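Local structure of peroxisomal membrane protein PEX15 (Saccharomyces cerevisiae, 5VXV) at residues V144-L149 against S182-G187; N169-L174 against D198-S203. The protein anchors the Pex1/Pex6 AAA-ATPase to the peroxisomal membrane, where that motor mediates extraction of the receptor PEX5. All blocks are in the same frame, centred on the assembly; numbering follows the deposited sequence.

Contact 1 (V144-L149 against S182-G187); sequences VGLQEL and SPTLKG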
loop_
_atom_site.group_PDB
_atom_site.type_symbol
_atom_site.label_atom_id
_atom_site.label_comp_id
_atom_site.label_asym_id
_atom_site.label_seq_id
_atom_site.Cartn_x
_atom_site.Cartn_y
_atom_site.Cartn_z
ATOM N N VAL A 144 -2.215 -10.780 -10.497
ATOM C CA VAL A 144 -1.160 -10.754 -9.485
ATOM C C VAL A 144 -1.280 -9.504 -8.622
ATOM O O VAL A 144 -1.128 -9.563 -7.394
ATOM C CB VAL A 144 0.224 -10.859 -10.148
ATOM C CG1 VAL A 144 1.335 -10.716 -9.107
ATOM C CG2 VAL A 144 0.354 -12.187 -10.871
ATOM N N GLY A 145 -1.552 -8.358 -9.241
ATOM C CA GLY A 145 -1.738 -7.141 -8.469
ATOM C C GLY A 145 -2.927 -7.224 -7.533
ATOM O O GLY A 145 -2.890 -6.697 -6.417
ATOM N N LEU A 146 -4.001 -7.888 -7.973
ATOM C CA LEU A 146 -5.189 -8.011 -7.133
ATOM C C LEU A 146 -4.933 -8.937 -5.950
ATOM O O LEU A 146 -5.339 -8.630 -4.823
ATOM C CB LEU A 146 -6.374 -8.504 -7.965
ATOM C CG LEU A 146 -7.697 -8.683 -7.214
ATOM C CD1 LEU A 146 -8.083 -7.422 -6.454
ATOM C CD2 LEU A 146 -8.799 -9.075 -8.185
ATOM N N GLN A 147 -4.249 -10.064 -6.173
ATOM C CA GLN A 147 -3.838 -10.901 -5.050
ATOM C C GLN A 147 -3.044 -10.086 -4.037
ATOM O O GLN A 147 -3.294 -10.162 -2.830
ATOM C CB GLN A 147 -3.006 -12.094 -5.531
ATOM C CG GLN A 147 -2.559 -13.001 -4.379
ATOM C CD GLN A 147 -1.578 -14.078 -4.797
ATOM O OE1 GLN A 147 -1.171 -14.156 -5.954
ATOM N NE2 GLN A 147 -1.185 -14.912 -3.843
ATOM N N GLU A 148 -2.083 -9.294 -4.516
ATOM C CA GLU A 148 -1.266 -8.496 -3.606
ATOM C C GLU A 148 -2.120 -7.504 -2.830
ATOM O O GLU A 148 -1.913 -7.299 -1.627
ATOM C CB GLU A 148 -0.167 -7.764 -4.381
ATOM C CG GLU A 148 0.784 -6.962 -3.492
ATOM C CD GLU A 148 1.901 -6.284 -4.268
ATOM O OE1 GLU A 148 1.615 -5.369 -5.066
ATOM O OE2 GLU A 148 3.073 -6.671 -4.078
ATOM N N LEU A 149 -3.081 -6.872 -3.505
ATOM C CA LEU A 149 -3.940 -5.887 -2.853
ATOM C C LEU A 149 -4.718 -6.515 -1.702
ATOM O O LEU A 149 -4.786 -5.955 -0.601
ATOM C CB LEU A 149 -4.889 -5.273 -3.883
ATOM C CG LEU A 149 -5.972 -4.332 -3.352
ATOM C CD1 LEU A 149 -5.355 -3.129 -2.654
ATOM C CD2 LEU A 149 -6.886 -3.897 -4.485
ATOM N N SER A 182 -15.662 -12.760 -3.540
ATOM C CA SER A 182 -15.364 -14.182 -3.686
ATOM C C SER A 182 -15.665 -14.683 -5.092
ATOM O O SER A 182 -14.817 -15.384 -5.669
ATOM C CB SER A 182 -16.121 -14.989 -2.626
ATOM O OG SER A 182 -15.908 -16.380 -2.804
ATOM N N PRO A 183 -16.817 -14.374 -5.701
ATOM C CA PRO A 183 -17.028 -14.785 -7.101
ATOM C C PRO A 183 -15.915 -14.342 -8.037
ATOM O O PRO A 183 -15.456 -15.136 -8.868
ATOM C CB PRO A 183 -18.369 -14.128 -7.453
ATOM C CG PRO A 183 -19.068 -13.966 -6.158
ATOM C CD PRO A 183 -18.007 -13.718 -5.131
ATOM N N THR A 184 -15.476 -13.085 -7.934
ATOM C CA THR A 184 -14.372 -12.612 -8.765
ATOM C C THR A 184 -13.104 -13.412 -8.495
ATOM O O THR A 184 -12.471 -13.926 -9.423
ATOM C CB THR A 184 -14.128 -11.118 -8.514
ATOM O OG1 THR A 184 -15.210 -10.355 -9.060
ATOM C CG2 THR A 184 -12.816 -10.650 -9.150
ATOM N N LEU A 185 -12.719 -13.529 -7.222
ATOM C CA LEU A 185 -11.433 -14.135 -6.894
ATOM C C LEU A 185 -11.416 -15.634 -7.170
ATOM O O LEU A 185 -10.350 -16.194 -7.454
ATOM C CB LEU A 185 -11.084 -13.854 -5.430
ATOM C CG LEU A 185 -10.959 -12.380 -5.030
ATOM C CD1 LEU A 185 -10.481 -12.260 -3.592
ATOM C CD2 LEU A 185 -10.022 -11.615 -5.960
ATOM N N LYS A 186 -12.571 -16.302 -7.091
ATOM C CA LYS A 186 -12.631 -17.722 -7.425
ATOM C C LYS A 186 -12.576 -17.978 -8.924
ATOM O O LYS A 186 -12.204 -19.082 -9.335
ATOM C CB LYS A 186 -13.911 -18.358 -6.870
ATOM C CG LYS A 186 -13.935 -18.519 -5.360
ATOM C CD LYS A 186 -15.145 -19.335 -4.910
ATOM C CE LYS A 186 -14.973 -20.820 -5.210
ATOM N NZ LYS A 186 -16.086 -21.640 -4.654
ATOM N N GLY A 187 -12.943 -16.996 -9.744
ATOM C CA GLY A 187 -12.989 -17.153 -11.179
ATOM C C GLY A 187 -11.758 -16.683 -11.916
ATOM O O GLY A 187 -11.703 -16.813 -13.143
#
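Leu146 and Leu185 meet methyl to methyl and join two helices of the mainly alpha-helical domain, predicted to be cytoplasmic: the long helix 143-161 and the short helix 181-187. The apolar contact is narrow. CD2 of Leu146 lies 3.6 Å from CD2 of Leu185, and the same Leu185 methyl is 3.9 Å from CG of Leu146, so it lies against both CD2 and the branch carbon of its partner. The leucines meet at a slant. Leu146 points at the other helix from its root and reaches it with CG anti to the backbone N (chi1 180°), whereas Leu185 leaves its backbone pointing past the partner and only its branched end comes near. A looser flank is added by Thr184, whose CG2 stands 4.4 Å from CD2 of Leu146. With 84 Å² buried in all, the two segments touch over a small patch centred on Leu146, within a larger apolar interior: Leu146 also packs on Ile134 of helix 112-136, and Leu185 on Ile196 and Ile200 of helix 196-217.

Polar groups take no part in the bridge itself; no hydrogen bond links the segments. Thr184 OG1 is hydrogen-bonded to the carbonyl O of Lys180, just ahead of helix 181-187. This leaves CG2 as the Thr184 atom nearest Leu146.

Contact 2 (N169-L174 against D198-S203); sequences NMYWAL and DAILNS
Ile200 and Leu201 of helix 196-217 both pack on Tyr171 of helix 168-177, in a roughly antiparallel helix pair; the segment axes approach to 10.6 Å, with 143° between their N-to-C directions. Just before the second segment, Glu197 supplies OE2 to a hydrogen bond with the Tyr171 hydroxyl. Ile200 comes first among the touching residues. Its CG2 lies 3.8 Å from CD1 of Tyr171, and its CD1 reaches CE1 of the same ring at 4.2 Å, so two branches bear on one ring flank.

Leu201 follows, its CA 7.7 Å from that of Tyr171, and its forked end serves both aromatic residues. CD2 is 3.9 Å from Tyr171 CD2, while CD1 is 3.9 Å from Trp172 CZ2. With CG anti to its carbonyl carbon (chi1 -67°), the Leu201 fork is brought toward helix 168-177. The two rings also meet each other: Tyr171 CD2 sits 3.7 Å above one face of the indole, displaced toward its rim. A leucine in place of Tyr171 would probably open a gap beside Ile200 and take the phenol from Glu197 OE2, which would keep Ser182 OG.

No hydrogen bond joins the two segments. Their cohesion is therefore apolar, with the polar end of Tyr171 satisfied by a residue one position outside.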
loop_
_atom_site.group_PDB
_atom_site.type_symbol
_atom_site.label_atom_id
_atom_site.label_comp_id
_atom_site.label_asym_id
_atom_site.label_seq_id
_atom_site.Cartn_x
_atom_site.Cartn_y
_atom_site.Cartn_z
ATOM N N ASN A 169 -11.030 -16.394 8.773
ATOM C CA ASN A 169 -12.252 -15.623 8.969
ATOM C C ASN A 169 -12.098 -14.175 8.526
ATOM O O ASN A 169 -13.106 -13.505 8.271
ATOM C CB ASN A 169 -12.674 -15.683 10.437
ATOM C CG ASN A 169 -12.996 -17.094 10.890
HETATM N N MSE A 170 -10.872 -13.677 8.428
HETATM C CA MSE A 170 -10.646 -12.327 7.935
HETATM C C MSE A 170 -10.996 -12.233 6.455
HETATM O O MSE A 170 -11.545 -11.229 5.996
HETATM C CB MSE A 170 -9.198 -11.915 8.155
HETATM C CG MSE A 170 -8.809 -11.835 9.609
HETATM SE SE MSE A 170 -6.905 -11.569 9.798
HETATM C CE MSE A 170 -6.881 -10.843 11.609
ATOM N N TYR A 171 -10.666 -13.287 5.708
ATOM C CA TYR A 171 -11.021 -13.320 4.295
ATOM C C TYR A 171 -12.529 -13.442 4.121
ATOM O O TYR A 171 -13.140 -12.687 3.358
ATOM C CB TYR A 171 -10.307 -14.471 3.588
ATOM C CG TYR A 171 -10.690 -14.581 2.132
ATOM C CD1 TYR A 171 -10.158 -13.712 1.191
ATOM C CD2 TYR A 171 -11.589 -15.544 1.698
ATOM C CE1 TYR A 171 -10.510 -13.799 -0.140
ATOM C CE2 TYR A 171 -11.948 -15.639 0.369
ATOM C CZ TYR A 171 -11.404 -14.766 -0.546
ATOM O OH TYR A 171 -11.756 -14.857 -1.871
ATOM N N TRP A 172 -13.151 -14.384 4.832
ATOM C CA TRP A 172 -14.591 -14.564 4.696
ATOM C C TRP A 172 -15.351 -13.333 5.170
ATOM O O TRP A 172 -16.390 -12.988 4.595
ATOM C CB TRP A 172 -15.036 -15.810 5.463
ATOM C CG TRP A 172 -14.332 -17.056 5.011
ATOM C CD1 TRP A 172 -13.596 -17.910 5.782
ATOM C CD2 TRP A 172 -14.285 -17.579 3.678
ATOM N NE1 TRP A 172 -13.100 -18.935 5.012
ATOM C CE2 TRP A 172 -13.508 -18.754 3.715
ATOM C CE3 TRP A 172 -14.827 -17.168 2.455
ATOM C CZ2 TRP A 172 -13.260 -19.522 2.578
ATOM C CZ3 TRP A 172 -14.583 -17.934 1.327
ATOM C CH2 TRP A 172 -13.805 -19.097 1.397
ATOM N N ALA A 173 -14.844 -12.645 6.198
ATOM C CA ALA A 173 -15.496 -11.422 6.657
ATOM C C ALA A 173 -15.462 -10.346 5.580
ATOM O O ALA A 173 -16.470 -9.675 5.329
ATOM C CB ALA A 173 -14.831 -10.917 7.937
ATOM N N LEU A 174 -14.307 -10.160 4.938
ATOM C CA LEU A 174 -14.219 -9.197 3.846
ATOM C C LEU A 174 -15.198 -9.542 2.731
ATOM O O LEU A 174 -15.861 -8.658 2.177
ATOM C CB LEU A 174 -12.788 -9.150 3.312
ATOM C CG LEU A 174 -12.543 -8.272 2.081
ATOM C CD1 LEU A 174 -12.896 -6.821 2.365
ATOM C CD2 LEU A 174 -11.096 -8.399 1.637
ATOM N N ASP A 198 -7.978 -19.309 -3.879
ATOM C CA ASP A 198 -7.148 -20.421 -3.426
ATOM C C ASP A 198 -5.816 -19.915 -2.885
ATOM O O ASP A 198 -5.373 -20.320 -1.803
ATOM C CB ASP A 198 -6.908 -21.410 -4.570
ATOM C CG ASP A 198 -8.185 -22.048 -5.083
ATOM O OD1 ASP A 198 -9.164 -22.149 -4.312
ATOM O OD2 ASP A 198 -8.204 -22.459 -6.267
ATOM N N ALA A 199 -5.168 -19.017 -3.627
ATOM C CA ALA A 199 -3.845 -18.544 -3.235
ATOM C C ALA A 199 -3.897 -17.754 -1.935
ATOM O O ALA A 199 -3.026 -17.915 -1.072
ATOM C CB ALA A 199 -3.247 -17.694 -4.355
ATOM N N ILE A 200 -4.903 -16.889 -1.775
ATOM C CA ILE A 200 -5.008 -16.088 -0.558
ATOM C C ILE A 200 -5.207 -16.990 0.652
ATOM O O ILE A 200 -4.568 -16.812 1.696
ATOM C CB ILE A 200 -6.145 -15.059 -0.691
ATOM C CG1 ILE A 200 -5.781 -14.018 -1.751
ATOM C CG2 ILE A 200 -6.428 -14.374 0.647
ATOM C CD1 ILE A 200 -6.929 -13.123 -2.154
ATOM N N LEU A 201 -6.107 -17.969 0.539
ATOM C CA LEU A 201 -6.347 -18.868 1.663
ATOM C C LEU A 201 -5.095 -19.668 2.001
ATOM O O LEU A 201 -4.797 -19.896 3.180
ATOM C CB LEU A 201 -7.523 -19.794 1.352
ATOM C CG LEU A 201 -8.874 -19.081 1.243
ATOM C CD1 LEU A 201 -9.907 -19.977 0.579
ATOM C CD2 LEU A 201 -9.361 -18.635 2.616
ATOM N N ASN A 202 -4.343 -20.092 0.983
ATOM C CA ASN A 202 -3.080 -20.780 1.235
ATOM C C ASN A 202 -2.088 -19.858 1.933
ATOM O O ASN A 202 -1.385 -20.276 2.863
ATOM C CB ASN A 202 -2.495 -21.305 -0.076
ATOM C CG ASN A 202 -1.209 -22.081 0.132
ATOM O OD1 ASN A 202 -1.220 -23.187 0.673
ATOM N ND2 ASN A 202 -0.092 -21.510 -0.306
ATOM N N SER A 203 -2.016 -18.597 1.500
ATOM C CA SER A 203 -1.131 -17.641 2.158
ATOM C C SER A 203 -1.513 -17.456 3.622
ATOM O O SER A 203 -0.638 -17.361 4.489
ATOM C CB SER A 203 -1.162 -16.299 1.427
ATOM O OG SER A 203 -0.609 -16.411 0.128
#

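Past eight earlier helices, the chain enters helix 143-161, then helix 168-177, helix 181-187 and finally helix 196-217. Contact 1 closes a loop of 32 residues between its segments, and contact 2 one of 23. Because residues 169-174 fall within the first loop and residues 198-203 beyond it, the closures cross. Their centres are 10 Å apart, and they share a border: Leu185 CD1 packs 3.4 Å from Tyr171 OH and 3.9 Å from Ile200 CD1. Gln147 on Ala199 adds a direct touch between the two long helices. Together the contacts tie these four helices of the C-terminal part of this fragment together, meeting at Leu185, Tyr171 and Ile200.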